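PDB 7C8Z: salicylate 5-hydroxylase, large oxygenase component from Ralstonia sp., which catalyses the 5-hydroxylation of salicylate to gentisate as the iron- and [2Fe-2S]-containing oxygenase component of a multicomponent, NADH-dependent monooxygenase. Local coordinates for residues Thr408-Gly413 against Val424-Ile429; Gly172-Lys177 against Ala187-Asp192; Gln225-Asn230 against Phe352-Thr357. All blocks are in the same frame, centred on the assembly; numbering follows the deposited sequence.

Followed from the N terminus, the three contacts come in series, with none nested in or crossing another. Contact 2 closes first: 172-177 and 187-192 belong to a hairpin of the Rieske part, and only nine residues separate them. Contact 3 then ties 225-230 to 352-357 after an excursion of 121 residues, joining strand 217-227, at one edge of the catalytic sheet within this chain, to strand 352-361. Contact 1 closes last, with 424-429, at the start of the final helix, returning to 408-413 after a ten-residue loop. Contacts 1 and 2 lie on opposite sides of the chain's centre, their centres about 36 Å apart; contact 3's centre is about 25 Å from that of contact 2.

Contact 1 (Thr408-Gly413 against Val424-Ile429); sequences TVIEMG and VTETLI
M412 and E426 hold each other through two hydrogen bonds at the start of 427-440, the last helix of the catalytic domain, with E426 in its N-cap position. The backbone N of E426 donates to M412 O at 2.8 Å in a nearly straight bond (175°). In return M412 N reaches E426 OE2 at 3.1 Å, on the anti lone pair that faces away from the other oxygen. The glutamate keeps CG beside its own backbone N (chi1 -64°) and then runs extended, which lays CG against M412 CB at 3.5 Å and carries the carboxylate past I410. Next to it, I410 CD1 meets I429 CG2 at 3.7 Å on the first turn of the helix.

Two arginines extend this pairing. R430 adds a hydrogen bond from NH1 to M412 O, while E426 OE1 forms a salt bridge with R113 of the second subunit, a residue of that subunit's [2Fe-2S] pocket. E426, which also packs on H112 of the second subunit, thus links the helix start to the neighbour's cluster site. At the far end the M412 side chain bends beyond CG, and its methyl CE settles 3.6 Å from V424 CG1.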
# COMPACT_ATOMS: atom_id res chain seq x y z
N THR A 408 -30.07 -2.71 -7.20
CA THR A 408 -29.99 -2.86 -8.64
C THR A 408 -31.35 -3.27 -9.18
O THR A 408 -32.29 -3.58 -8.44
CB THR A 408 -28.93 -3.90 -9.02
OG1 THR A 408 -29.38 -5.20 -8.65
CG2 THR A 408 -27.60 -3.60 -8.33
N VAL A 409 -31.47 -3.26 -10.51
CA VAL A 409 -32.70 -3.65 -11.19
C VAL A 409 -32.31 -4.70 -12.22
O VAL A 409 -31.76 -4.37 -13.27
CB VAL A 409 -33.40 -2.46 -11.86
CG1 VAL A 409 -34.75 -2.89 -12.42
CG2 VAL A 409 -33.56 -1.30 -10.88
N ILE A 410 -32.55 -5.96 -11.90
CA ILE A 410 -32.32 -7.02 -12.87
C ILE A 410 -33.68 -7.55 -13.29
O ILE A 410 -34.11 -8.62 -12.84
CB ILE A 410 -31.41 -8.12 -12.30
CG1 ILE A 410 -31.77 -8.41 -10.84
CG2 ILE A 410 -29.95 -7.70 -12.37
CD1 ILE A 410 -31.10 -9.65 -10.29
N GLU A 411 -34.34 -6.82 -14.17
CA GLU A 411 -35.71 -7.13 -14.59
C GLU A 411 -35.79 -7.47 -16.06
O GLU A 411 -36.89 -7.61 -16.60
CB GLU A 411 -36.65 -5.98 -14.25
CG GLU A 411 -36.98 -5.87 -12.77
CD GLU A 411 -37.88 -4.70 -12.47
OE1 GLU A 411 -38.46 -4.13 -13.42
OE2 GLU A 411 -38.02 -4.35 -11.28
N MET A 412 -34.65 -7.60 -16.73
CA MET A 412 -34.66 -7.90 -18.15
C MET A 412 -35.17 -9.32 -18.35
O MET A 412 -34.71 -10.25 -17.69
CB MET A 412 -33.26 -7.74 -18.74
CG MET A 412 -33.23 -7.88 -20.23
SD MET A 412 -34.52 -6.83 -20.91
CE MET A 412 -33.72 -6.27 -22.39
N GLY A 413 -36.11 -9.48 -19.27
CA GLY A 413 -36.82 -10.73 -19.40
C GLY A 413 -37.88 -10.96 -18.35
O GLY A 413 -38.37 -12.09 -18.22
N VAL A 424 -31.77 -12.57 -24.16
CA VAL A 424 -32.22 -11.25 -23.74
C VAL A 424 -32.94 -11.37 -22.41
O VAL A 424 -34.14 -11.12 -22.32
CB VAL A 424 -33.12 -10.61 -24.81
CG1 VAL A 424 -33.18 -9.11 -24.61
CG2 VAL A 424 -32.65 -10.98 -26.21
N THR A 425 -32.20 -11.71 -21.37
CA THR A 425 -32.83 -11.90 -20.08
C THR A 425 -31.76 -11.86 -19.01
O THR A 425 -30.60 -12.20 -19.25
CB THR A 425 -33.62 -13.21 -20.02
OG1 THR A 425 -34.01 -13.47 -18.67
CG2 THR A 425 -32.78 -14.37 -20.55
N GLU A 426 -32.15 -11.42 -17.81
CA GLU A 426 -31.29 -11.48 -16.64
C GLU A 426 -31.70 -12.62 -15.71
O GLU A 426 -31.47 -12.55 -14.50
CB GLU A 426 -31.29 -10.14 -15.92
CG GLU A 426 -30.70 -9.02 -16.75
CD GLU A 426 -30.66 -7.69 -16.03
OE1 GLU A 426 -29.59 -7.35 -15.47
OE2 GLU A 426 -31.69 -6.98 -16.02
N THR A 427 -32.29 -13.68 -16.27
CA THR A 427 -32.88 -14.73 -15.44
C THR A 427 -31.83 -15.51 -14.67
O THR A 427 -32.12 -16.02 -13.58
CB THR A 427 -33.72 -15.67 -16.31
OG1 THR A 427 -34.29 -16.70 -15.49
CG2 THR A 427 -32.87 -16.30 -17.40
N LEU A 428 -30.60 -15.62 -15.19
CA LEU A 428 -29.57 -16.35 -14.46
C LEU A 428 -29.18 -15.62 -13.19
O LEU A 428 -28.95 -16.25 -12.15
CB LEU A 428 -28.35 -16.57 -15.35
CG LEU A 428 -28.56 -17.33 -16.66
CD1 LEU A 428 -27.23 -17.62 -17.33
CD2 LEU A 428 -29.32 -18.61 -16.39
N ILE A 429 -29.13 -14.29 -13.23
CA ILE A 429 -28.83 -13.52 -12.03
C ILE A 429 -29.99 -13.58 -11.05
O ILE A 429 -29.80 -13.67 -9.83
CB ILE A 429 -28.46 -12.08 -12.41
CG1 ILE A 429 -27.41 -12.09 -13.52
CG2 ILE A 429 -27.97 -11.31 -11.20
CD1 ILE A 429 -27.00 -10.71 -14.01

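Contact 2 (Gly172-Lys177 against Ala187-Asp192); sequences GLTKLK and ASFDHD
The F189 ring takes L176 over one face: methyl CD2 sits 3.5 Å from the ring centroid, almost exactly on the ring normal, in a CH-pi contact. The other methyl, CD1, leans toward the rim and comes 3.5 Å from F189 CE1. At the edge of the same ring, near its plane, lies T174 CG2. With CG beside its own backbone N (chi1 -74°), F189 brings its ring back over L176 although its CB starts off away from 172-177. R91 adds a cation-pi interaction to this ring.

The second flat group, the H191 imidazole, is held by its edge. NE2 donates to K175 O at 2.9 Å in a practically straight bond (177°); the oxygen lies in the ring plane, whereas the nitrogen stands above the plane of the carbonyl. Beyond it, K177 CB approaches H191 ND1 to 3.5 Å, and the bent lysine chain brings CE beside H191 O, 3.3 Å away.

Beside the two rings runs the backbone pairing. K177 and S188 form an antiparallel hydrogen-bonded pair, K177 N giving to S188 O and S188 N to K177 O, both at 2.9 Å. Past the pair the second segment leaves the sheet, and D190 OD1 accepts from D192 N in an Asx turn. Strands 82-88 and 103-107 supply I88, V105 and E107 around the apolar side chains. Altogether this is the open end of the beta hairpin 175-181/184-188, within the antiparallel sheet of the Rieske [2Fe-2S] domain.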
# COMPACT_ATOMS: atom_id res chain seq x y z
N GLY A 172 -4.07 -34.71 12.69
CA GLY A 172 -3.61 -34.61 11.32
C GLY A 172 -4.17 -33.37 10.65
O GLY A 172 -4.92 -32.59 11.23
N LEU A 173 -3.76 -33.17 9.40
CA LEU A 173 -4.27 -32.05 8.63
C LEU A 173 -5.74 -32.27 8.31
O LEU A 173 -6.18 -33.39 8.05
CB LEU A 173 -3.47 -31.88 7.33
CG LEU A 173 -1.95 -31.77 7.50
CD1 LEU A 173 -1.24 -31.80 6.16
CD2 LEU A 173 -1.60 -30.51 8.27
N THR A 174 -6.52 -31.19 8.37
CA THR A 174 -7.92 -31.25 7.99
C THR A 174 -8.05 -31.75 6.55
O THR A 174 -7.57 -31.10 5.61
CB THR A 174 -8.58 -29.88 8.15
OG1 THR A 174 -8.66 -29.56 9.54
CG2 THR A 174 -9.99 -29.88 7.57
N LYS A 175 -8.67 -32.92 6.38
CA LYS A 175 -8.82 -33.51 5.06
C LYS A 175 -10.14 -33.08 4.43
O LYS A 175 -11.16 -32.96 5.12
CB LYS A 175 -8.79 -35.04 5.14
CG LYS A 175 -7.64 -35.62 5.93
CD LYS A 175 -7.81 -37.11 6.07
CE LYS A 175 -6.82 -37.71 7.04
NZ LYS A 175 -6.89 -39.20 7.01
N LEU A 176 -10.11 -32.88 3.12
CA LEU A 176 -11.28 -32.49 2.35
C LEU A 176 -11.66 -33.64 1.42
O LEU A 176 -10.81 -34.42 1.00
CB LEU A 176 -11.00 -31.23 1.52
CG LEU A 176 -10.97 -29.90 2.28
CD1 LEU A 176 -9.64 -29.72 2.99
CD2 LEU A 176 -11.25 -28.74 1.32
N LYS A 177 -12.95 -33.73 1.11
CA LYS A 177 -13.39 -34.71 0.14
C LYS A 177 -13.10 -34.19 -1.26
O LYS A 177 -13.18 -32.99 -1.51
CB LYS A 177 -14.88 -35.02 0.31
CG LYS A 177 -15.37 -36.16 -0.59
CD LYS A 177 -16.34 -37.09 0.13
CE LYS A 177 -17.76 -36.56 0.09
NZ LYS A 177 -18.58 -37.28 -0.91
N ALA A 187 -13.15 -29.92 -4.71
CA ALA A 187 -12.99 -30.42 -3.35
C ALA A 187 -14.04 -29.76 -2.47
O ALA A 187 -14.71 -28.80 -2.87
CB ALA A 187 -11.58 -30.17 -2.81
N SER A 188 -14.16 -30.27 -1.25
CA SER A 188 -15.15 -29.72 -0.32
C SER A 188 -14.74 -30.04 1.10
O SER A 188 -14.34 -31.17 1.41
CB SER A 188 -16.54 -30.29 -0.62
OG SER A 188 -17.48 -29.90 0.36
N PHE A 189 -14.86 -29.04 1.98
CA PHE A 189 -14.68 -29.29 3.40
C PHE A 189 -15.82 -30.13 3.94
O PHE A 189 -15.60 -31.05 4.74
CB PHE A 189 -14.60 -27.97 4.17
CG PHE A 189 -13.30 -27.23 4.00
CD1 PHE A 189 -12.18 -27.61 4.72
CD2 PHE A 189 -13.21 -26.15 3.14
CE1 PHE A 189 -10.99 -26.93 4.57
CE2 PHE A 189 -12.02 -25.47 2.99
CZ PHE A 189 -10.91 -25.86 3.71
N ASP A 190 -17.04 -29.84 3.50
CA ASP A 190 -18.20 -30.62 3.89
C ASP A 190 -18.10 -32.02 3.30
O ASP A 190 -18.09 -32.19 2.08
CB ASP A 190 -19.47 -29.92 3.41
CG ASP A 190 -20.72 -30.49 4.02
OD1 ASP A 190 -20.63 -31.46 4.80
OD2 ASP A 190 -21.81 -29.96 3.72
N HIS A 191 -18.03 -33.02 4.17
CA HIS A 191 -17.95 -34.40 3.73
C HIS A 191 -19.32 -35.03 3.53
O HIS A 191 -19.42 -36.10 2.92
CB HIS A 191 -17.12 -35.23 4.71
CG HIS A 191 -15.65 -35.05 4.53
ND1 HIS A 191 -14.91 -35.83 3.67
CD2 HIS A 191 -14.79 -34.16 5.08
CE1 HIS A 191 -13.65 -35.44 3.71
NE2 HIS A 191 -13.55 -34.43 4.55
N ASP A 192 -20.38 -34.39 4.04
CA ASP A 192 -21.75 -34.79 3.76
C ASP A 192 -22.34 -34.01 2.59
O ASP A 192 -23.55 -33.75 2.55
CB ASP A 192 -22.62 -34.62 5.00
CG ASP A 192 -21.98 -35.24 6.24
OD1 ASP A 192 -21.60 -36.43 6.18
OD2 ASP A 192 -21.87 -34.54 7.27

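Contact 3 (Gln225-Asn230 against Phe352-Thr357); sequences QRIPGN and FDFVWT
Q225, R226 and I227 pair with F354, D353 and F352 in the antiparallel sheet of the catalytic domain, where strand 217-227 is outermost within this chain. Q225-F354 and I227-F352 are hydrogen-bonded pairs, each with two backbone bonds; R226-D353 between them is a non-hydrogen-bonded pair. On its side of the sheet R226 grips the D353 carboxylate side-on in a salt bridge: NE faces OD1, and NH2 reaches OD2 at 2.9 Å, with guanidinium and carboxylate planes only 24° apart. R226 NH1 also bridges to an acidic side chain of another protein's chain.

The other side of the sheet carries Q225, I227, F352 and F354. I227 CB stands over one face of the F352 ring, off-centre toward the rim, and its CD1 touches F352 CZ at 3.6 Å. G229 O meets the edge of that ring near CD1. Extended beyond CG, the Q225 chain delivers OE1 to W356 NE1 at 2.8 Å; the donor lies in the amide carbonyl plane, on a lone pair. OE1 also lies at the edge of the F354 ring. The W356 side chain is about 8 Å from the bound iron.

Outside, Q225 pairs in parallel with a strand of another protein's chain, continuing the sheet across the interface. Strand 338-346 flanks 352-361 on its other edge, while M234 of helix 232-238 and I393 of helix 387-402, which bears the iron ligand D389, pack on I227 and F352.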
# COMPACT_ATOMS: atom_id res chain seq x y z
N GLN A 225 -5.32 -12.01 -11.97
CA GLN A 225 -5.71 -10.62 -11.80
C GLN A 225 -6.44 -10.43 -10.48
O GLN A 225 -7.26 -11.27 -10.09
CB GLN A 225 -6.59 -10.15 -12.96
CG GLN A 225 -7.78 -11.04 -13.24
CD GLN A 225 -8.62 -10.52 -14.39
OE1 GLN A 225 -9.14 -11.30 -15.20
NE2 GLN A 225 -8.75 -9.20 -14.48
N ARG A 226 -6.16 -9.33 -9.81
CA ARG A 226 -6.87 -8.94 -8.60
C ARG A 226 -7.90 -7.89 -8.99
O ARG A 226 -7.54 -6.80 -9.44
CB ARG A 226 -5.89 -8.40 -7.56
CG ARG A 226 -6.53 -7.86 -6.29
CD ARG A 226 -5.58 -7.98 -5.12
NE ARG A 226 -5.15 -9.37 -4.94
CZ ARG A 226 -3.95 -9.73 -4.49
NH1 ARG A 226 -3.06 -8.80 -4.18
NH2 ARG A 226 -3.65 -11.01 -4.36
N ILE A 227 -9.18 -8.23 -8.85
CA ILE A 227 -10.28 -7.36 -9.24
C ILE A 227 -10.93 -6.84 -7.97
O ILE A 227 -11.48 -7.63 -7.19
CB ILE A 227 -11.30 -8.10 -10.13
CG1 ILE A 227 -10.59 -8.77 -11.30
CG2 ILE A 227 -12.35 -7.13 -10.64
CD1 ILE A 227 -11.52 -9.51 -12.22
N PRO A 228 -10.91 -5.53 -7.72
CA PRO A 228 -11.46 -4.96 -6.47
C PRO A 228 -12.97 -4.80 -6.50
O PRO A 228 -13.51 -3.68 -6.45
CB PRO A 228 -10.72 -3.62 -6.38
CG PRO A 228 -9.70 -3.61 -7.48
CD PRO A 228 -10.19 -4.54 -8.52
N GLY A 229 -13.69 -5.93 -6.61
CA GLY A 229 -15.13 -5.94 -6.50
C GLY A 229 -15.60 -7.19 -5.78
O GLY A 229 -14.84 -8.15 -5.62
N ASN A 230 -16.87 -7.17 -5.38
CA ASN A 230 -17.43 -8.34 -4.70
C ASN A 230 -17.44 -9.54 -5.64
O ASN A 230 -17.78 -9.42 -6.82
CB ASN A 230 -18.85 -8.05 -4.21
CG ASN A 230 -19.39 -9.16 -3.32
OD1 ASN A 230 -20.00 -10.11 -3.80
ND2 ASN A 230 -19.16 -9.04 -2.02
N PHE A 352 -11.56 -9.71 -5.12
CA PHE A 352 -11.35 -11.13 -5.35
C PHE A 352 -10.22 -11.31 -6.35
O PHE A 352 -10.05 -10.50 -7.26
CB PHE A 352 -12.63 -11.84 -5.84
CG PHE A 352 -13.04 -11.48 -7.25
CD1 PHE A 352 -13.87 -10.40 -7.50
CD2 PHE A 352 -12.62 -12.26 -8.33
CE1 PHE A 352 -14.25 -10.08 -8.79
CE2 PHE A 352 -13.00 -11.94 -9.62
CZ PHE A 352 -13.82 -10.85 -9.85
N ASP A 353 -9.46 -12.39 -6.16
CA ASP A 353 -8.46 -12.81 -7.13
C ASP A 353 -9.10 -13.74 -8.16
O ASP A 353 -10.05 -14.47 -7.87
CB ASP A 353 -7.30 -13.52 -6.43
CG ASP A 353 -6.44 -12.57 -5.60
OD1 ASP A 353 -6.57 -11.33 -5.74
OD2 ASP A 353 -5.62 -13.06 -4.79
N PHE A 354 -8.55 -13.71 -9.36
CA PHE A 354 -9.13 -14.39 -10.51
C PHE A 354 -7.98 -15.04 -11.27
O PHE A 354 -7.12 -14.34 -11.81
CB PHE A 354 -9.89 -13.41 -11.40
CG PHE A 354 -11.00 -14.04 -12.20
CD1 PHE A 354 -11.90 -14.91 -11.60
CD2 PHE A 354 -11.16 -13.74 -13.54
CE1 PHE A 354 -12.93 -15.48 -12.34
CE2 PHE A 354 -12.18 -14.31 -14.28
CZ PHE A 354 -13.07 -15.18 -13.68
N VAL A 355 -7.97 -16.36 -11.29
CA VAL A 355 -6.87 -17.13 -11.86
C VAL A 355 -7.37 -17.87 -13.09
O VAL A 355 -8.24 -18.74 -12.99
CB VAL A 355 -6.28 -18.11 -10.84
CG1 VAL A 355 -5.13 -18.89 -11.46
CG2 VAL A 355 -5.83 -17.36 -9.60
N TRP A 356 -6.82 -17.51 -14.25
CA TRP A 356 -7.13 -18.18 -15.50
C TRP A 356 -6.10 -19.28 -15.72
O TRP A 356 -4.90 -19.01 -15.78
CB TRP A 356 -7.08 -17.20 -16.68
CG TRP A 356 -7.88 -15.93 -16.53
CD1 TRP A 356 -7.76 -14.99 -15.54
CD2 TRP A 356 -8.88 -15.44 -17.43
NE1 TRP A 356 -8.64 -13.96 -15.76
CE2 TRP A 356 -9.34 -14.21 -16.91
CE3 TRP A 356 -9.44 -15.93 -18.61
CZ2 TRP A 356 -10.34 -13.47 -17.54
CZ3 TRP A 356 -10.43 -15.19 -19.23
CH2 TRP A 356 -10.86 -13.97 -18.70
N THR A 357 -6.57 -20.52 -15.81
CA THR A 357 -5.76 -21.66 -16.24
C THR A 357 -6.19 -21.98 -17.66
O THR A 357 -7.28 -22.52 -17.89
CB THR A 357 -5.96 -22.86 -15.32
OG1 THR A 357 -5.92 -22.44 -13.95
CG2 THR A 357 -4.88 -23.90 -15.56